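Local coordinates for F-actin-capping protein subunit alpha (Dictyostelium discoideum, PDB 4AKR) that caps the fast-growing barbed ends of actin filaments independently of calcium, blocking subunit exchange there without severing the filaments, at residues Ala11-Phe23 against Leu40-Asn52. Sequence-based numbering, arbitrary orientation.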
loop_
_atom_site.group_PDB
_atom_site.type_symbol
_atom_site.label_atom_id
_atom_site.label_comp_id
_atom_site.label_asym_id
_atom_site.label_seq_id
_atom_site.Cartn_x
_atom_site.Cartn_y
_atom_site.Cartn_z
ATOM N N ALA A 11 -16.620 -1.484 8.319
ATOM C CA ALA A 11 -15.620 -1.889 9.299
ATOM C C ALA A 11 -15.012 -3.258 9.015
ATOM O O ALA A 11 -13.869 -3.506 9.371
ATOM C CB ALA A 11 -16.225 -1.872 10.696
ATOM N N THR A 12 -15.777 -4.147 8.382
ATOM C CA THR A 12 -15.283 -5.481 8.058
ATOM C C THR A 12 -14.185 -5.337 7.024
ATOM O O THR A 12 -13.161 -6.006 7.093
ATOM C CB THR A 12 -16.402 -6.395 7.478
ATOM O OG1 THR A 12 -17.411 -6.608 8.466
ATOM C CG2 THR A 12 -15.835 -7.747 7.063
ATOM N N ASN A 13 -14.399 -4.452 6.061
ATOM C CA ASN A 13 -13.407 -4.233 5.011
ATOM C C ASN A 13 -12.113 -3.617 5.525
ATOM O O ASN A 13 -11.040 -3.891 4.981
ATOM C CB ASN A 13 -14.001 -3.367 3.902
ATOM C CG ASN A 13 -14.672 -4.195 2.837
ATOM O OD1 ASN A 13 -14.042 -4.579 1.848
ATOM N ND2 ASN A 13 -15.946 -4.500 3.040
ATOM N N PHE A 14 -12.200 -2.774 6.552
ATOM C CA PHE A 14 -10.987 -2.192 7.112
ATOM C C PHE A 14 -10.173 -3.344 7.695
ATOM O O PHE A 14 -9.024 -3.581 7.310
ATOM C CB PHE A 14 -11.309 -1.184 8.224
ATOM C CG PHE A 14 -11.983 0.073 7.740
ATOM C CD1 PHE A 14 -11.926 0.447 6.399
ATOM C CD2 PHE A 14 -12.675 0.886 8.627
ATOM C CE1 PHE A 14 -12.546 1.607 5.955
ATOM C CE2 PHE A 14 -13.297 2.043 8.193
ATOM C CZ PHE A 14 -13.233 2.405 6.851
ATOM N N LEU A 15 -10.797 -4.074 8.611
ATOM C CA LEU A 15 -10.158 -5.200 9.276
ATOM C C LEU A 15 -9.498 -6.181 8.315
ATOM O O LEU A 15 -8.331 -6.545 8.489
ATOM C CB LEU A 15 -11.179 -5.937 10.163
ATOM C CG LEU A 15 -11.752 -5.142 11.345
ATOM C CD1 LEU A 15 -12.721 -6.008 12.156
ATOM C CD2 LEU A 15 -10.603 -4.662 12.231
ATOM N N LEU A 16 -10.231 -6.602 7.292
ATOM C CA LEU A 16 -9.692 -7.553 6.331
ATOM C C LEU A 16 -8.505 -7.019 5.549
ATOM O O LEU A 16 -7.714 -7.790 5.015
ATOM C CB LEU A 16 -10.784 -7.989 5.345
ATOM C CG LEU A 16 -11.849 -8.966 5.853
ATOM C CD1 LEU A 16 -12.971 -9.076 4.832
ATOM C CD2 LEU A 16 -11.214 -10.327 6.113
ATOM N N ASN A 17 -8.374 -5.700 5.485
ATOM C CA ASN A 17 -7.290 -5.094 4.723
ATOM C C ASN A 17 -6.128 -4.538 5.525
ATOM O O ASN A 17 -5.296 -3.799 4.992
ATOM C CB ASN A 17 -7.864 -4.006 3.816
ATOM C CG ASN A 17 -8.509 -4.582 2.581
ATOM O OD1 ASN A 17 -7.822 -4.973 1.642
ATOM N ND2 ASN A 17 -9.835 -4.664 2.583
ATOM N N ALA A 18 -6.064 -4.895 6.802
ATOM C CA ALA A 18 -4.987 -4.424 7.657
ATOM C C ALA A 18 -3.656 -4.969 7.158
ATOM O O ALA A 18 -3.569 -6.114 6.702
ATOM C CB ALA A 18 -5.224 -4.874 9.100
ATOM N N PRO A 19 -2.599 -4.147 7.220
ATOM C CA PRO A 19 -1.297 -4.635 6.760
ATOM C C PRO A 19 -0.786 -5.707 7.716
ATOM O O PRO A 19 -1.297 -5.865 8.832
ATOM C CB PRO A 19 -0.426 -3.372 6.768
ATOM C CG PRO A 19 -1.041 -2.531 7.846
ATOM C CD PRO A 19 -2.529 -2.734 7.633
ATOM N N PRO A 20 0.230 -6.464 7.292
ATOM C CA PRO A 20 0.793 -7.520 8.137
ATOM C C PRO A 20 1.404 -7.001 9.436
ATOM O O PRO A 20 2.035 -5.938 9.465
ATOM C CB PRO A 20 1.837 -8.168 7.227
ATOM C CG PRO A 20 2.294 -7.005 6.373
ATOM C CD PRO A 20 0.976 -6.337 6.030
ATOM N N CYS A 21 1.204 -7.756 10.512
ATOM C CA CYS A 21 1.752 -7.401 11.818
ATOM C C CYS A 21 1.147 -6.177 12.488
ATOM O O CYS A 21 1.570 -5.819 13.584
ATOM C CB CYS A 21 3.258 -7.179 11.703
ATOM S SG CYS A 21 4.169 -8.632 11.202
ATOM N N GLU A 22 0.176 -5.535 11.842
ATOM C CA GLU A 22 -0.441 -4.323 12.396
ATOM C C GLU A 22 -1.937 -4.481 12.617
ATOM O O GLU A 22 -2.653 -3.493 12.816
ATOM C CB GLU A 22 -0.212 -3.147 11.449
ATOM C CG GLU A 22 1.247 -2.871 11.114
ATOM C CD GLU A 22 1.395 -1.804 10.044
ATOM O OE1 GLU A 22 0.663 -0.779 10.092
ATOM O OE2 GLU A 22 2.251 -1.993 9.154
ATOM N N PHE A 23 -2.393 -5.730 12.582
ATOM C CA PHE A 23 -3.796 -6.062 12.732
ATOM C C PHE A 23 -4.398 -5.439 13.986
ATOM O O PHE A 23 -5.436 -4.787 13.925
ATOM C CB PHE A 23 -3.967 -7.589 12.736
ATOM C CG PHE A 23 -5.393 -8.036 12.600
ATOM C CD1 PHE A 23 -6.131 -7.708 11.466
ATOM C CD2 PHE A 23 -6.018 -8.730 13.629
ATOM C CE1 PHE A 23 -7.478 -8.061 11.365
ATOM C CE2 PHE A 23 -7.353 -9.085 13.539
ATOM C CZ PHE A 23 -8.090 -8.748 12.406
ATOM N N LEU A 40 -20.420 -5.389 15.522
ATOM C CA LEU A 40 -19.655 -6.483 14.934
ATOM C C LEU A 40 -19.579 -7.691 15.855
ATOM O O LEU A 40 -18.643 -8.491 15.770
ATOM C CB LEU A 40 -18.234 -6.018 14.604
ATOM C CG LEU A 40 -18.014 -5.165 13.355
ATOM C CD1 LEU A 40 -19.017 -4.014 13.295
ATOM C CD2 LEU A 40 -16.576 -4.649 13.372
ATOM N N ASN A 41 -20.568 -7.823 16.733
ATOM C CA ASN A 41 -20.591 -8.929 17.673
ATOM C C ASN A 41 -21.204 -10.174 17.060
ATOM O O ASN A 41 -21.650 -11.063 17.773
ATOM C CB ASN A 41 -21.359 -8.525 18.933
ATOM C CG ASN A 41 -20.493 -8.579 20.182
ATOM O OD1 ASN A 41 -19.334 -8.148 20.169
ATOM N ND2 ASN A 41 -21.053 -9.105 21.271
ATOM N N ALA A 42 -21.213 -10.236 15.734
ATOM C CA ALA A 42 -21.773 -11.380 15.033
ATOM C C ALA A 42 -20.953 -11.695 13.792
ATOM O O ALA A 42 -21.105 -12.760 13.189
ATOM C CB ALA A 42 -23.214 -11.087 14.646
ATOM N N SER A 43 -20.069 -10.771 13.432
ATOM C CA SER A 43 -19.231 -10.915 12.242
ATOM C C SER A 43 -17.755 -11.165 12.563
ATOM O O SER A 43 -17.026 -11.767 11.764
ATOM C CB SER A 43 -19.351 -9.649 11.388
ATOM O OG SER A 43 -18.960 -8.515 12.149
ATOM N N ALA A 44 -17.328 -10.694 13.733
ATOM C CA ALA A 44 -15.946 -10.821 14.181
ATOM C C ALA A 44 -15.283 -12.174 13.917
ATOM O O ALA A 44 -14.417 -12.277 13.051
ATOM C CB ALA A 44 -15.855 -10.478 15.653
ATOM N N GLY A 45 -15.680 -13.198 14.669
ATOM C CA GLY A 45 -15.102 -14.522 14.507
ATOM C C GLY A 45 -14.718 -14.893 13.085
ATOM O O GLY A 45 -13.567 -15.236 12.800
ATOM N N SER A 46 -15.689 -14.828 12.185
ATOM C CA SER A 46 -15.451 -15.153 10.790
ATOM C C SER A 46 -14.435 -14.185 10.167
ATOM O O SER A 46 -13.593 -14.588 9.363
ATOM C CB SER A 46 -16.776 -15.096 10.023
ATOM O OG SER A 46 -16.576 -15.197 8.620
ATOM N N THR A 47 -14.516 -12.917 10.557
ATOM C CA THR A 47 -13.639 -11.876 10.043
ATOM C C THR A 47 -12.180 -12.066 10.455
ATOM O O THR A 47 -11.286 -12.109 9.601
ATOM C CB THR A 47 -14.130 -10.490 10.513
ATOM O OG1 THR A 47 -15.438 -10.243 9.978
ATOM C CG2 THR A 47 -13.185 -9.397 10.054
ATOM N N PHE A 48 -11.935 -12.166 11.759
ATOM C CA PHE A 48 -10.575 -12.363 12.252
ATOM C C PHE A 48 -9.994 -13.677 11.716
ATOM O O PHE A 48 -8.823 -13.743 11.323
ATOM C CB PHE A 48 -10.563 -12.365 13.783
ATOM C CG PHE A 48 -10.732 -11.003 14.398
ATOM C CD1 PHE A 48 -11.789 -10.181 14.030
ATOM C CD2 PHE A 48 -9.849 -10.557 15.376
ATOM C CE1 PHE A 48 -11.965 -8.929 14.631
ATOM C CE2 PHE A 48 -10.016 -9.314 15.982
ATOM C CZ PHE A 48 -11.078 -8.496 15.608
ATOM N N ARG A 49 -10.817 -14.720 11.698
ATOM C CA ARG A 49 -10.394 -16.021 11.187
ATOM C C ARG A 49 -9.869 -15.929 9.744
ATOM O O ARG A 49 -8.859 -16.555 9.389
ATOM C CB ARG A 49 -11.571 -16.997 11.267
ATOM C CG ARG A 49 -11.410 -18.269 10.466
ATOM C CD ARG A 49 -12.511 -19.254 10.817
ATOM N NE ARG A 49 -12.565 -20.364 9.876
ATOM C CZ ARG A 49 -13.242 -20.336 8.734
ATOM N NH1 ARG A 49 -13.925 -19.250 8.397
ATOM N NH2 ARG A 49 -13.236 -21.390 7.927
ATOM N N GLU A 50 -10.560 -15.145 8.918
ATOM C CA GLU A 50 -10.178 -14.957 7.516
ATOM C C GLU A 50 -8.796 -14.309 7.410
ATOM O O GLU A 50 -7.968 -14.722 6.604
ATOM C CB GLU A 50 -11.231 -14.102 6.808
ATOM C CG GLU A 50 -10.870 -13.635 5.403
ATOM C CD GLU A 50 -10.501 -14.771 4.458
ATOM O OE1 GLU A 50 -11.067 -15.874 4.601
ATOM O OE2 GLU A 50 -9.655 -14.549 3.560
ATOM N N TYR A 51 -8.558 -13.294 8.237
ATOM C CA TYR A 51 -7.275 -12.602 8.266
ATOM C C TYR A 51 -6.170 -13.537 8.772
ATOM O O TYR A 51 -5.173 -13.768 8.083
ATOM C CB TYR A 51 -7.350 -11.383 9.192
ATOM C CG TYR A 51 -6.052 -10.615 9.303
ATOM C CD1 TYR A 51 -5.702 -9.652 8.354
ATOM C CD2 TYR A 51 -5.155 -10.879 10.337
ATOM C CE1 TYR A 51 -4.495 -8.973 8.433
ATOM C CE2 TYR A 51 -3.945 -10.209 10.427
ATOM C CZ TYR A 51 -3.620 -9.256 9.475
ATOM O OH TYR A 51 -2.436 -8.571 9.585
ATOM N N ASN A 52 -6.357 -14.070 9.979
ATOM C CA ASN A 52 -5.365 -14.952 10.579
ATOM C C ASN A 52 -4.917 -16.065 9.646
ATOM O O ASN A 52 -3.720 -16.269 9.441
ATOM C CB ASN A 52 -5.892 -15.584 11.870
ATOM C CG ASN A 52 -6.048 -14.586 12.989
ATOM O OD1 ASN A 52 -5.271 -13.635 13.102
ATOM N ND2 ASN A 52 -7.043 -14.805 13.841
HETATM O O HOH W 1 -0.148 -10.264 10.397
#
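Tyr51 and Phe23 each carry CG anti to the backbone N (chi1 179° for Tyr51), which extends the two rings past each other in opposite directions. They form an offset stack with nearly parallel planes, centroids 4.0 Å apart. Phe23 CD1 sits over the centre of the Tyr51 ring. The far rim of Phe23 turns its edge to the face of Phe48, a T-shaped pair with planes at 85°. CE2 of Phe23 is 3.4 Å from CD2 of Phe48. The hydroxyl of Tyr51 reaches the Pro19-Glu22 type II turn. Its OH lies 3.0 Å from Pro19 O. A water accepts from Cys21 N, 2.9 Å from the water oxygen, and also bonds Tyr51 OH. Replacing Tyr51 by alanine is likely to strip one face of Phe23 of its stacking partner and leave Pro19 O without the hydroxyl. Further along, Leu15 CD1 meets Phe48 CE1 at 3.9 Å and also touches Thr47 CG2. Leu16 CD2 packs on the aliphatic part of Glu50, 3.4 Å from its CG. Phe23, which starts helix 23-31, thus joins Phe48 and Tyr51 of helix 44-55 in an aromatic cluster. With Val30 on Leu15, helices 4-16, 23-31 and 44-55 form the N-terminal helical bundle of the alpha subunit.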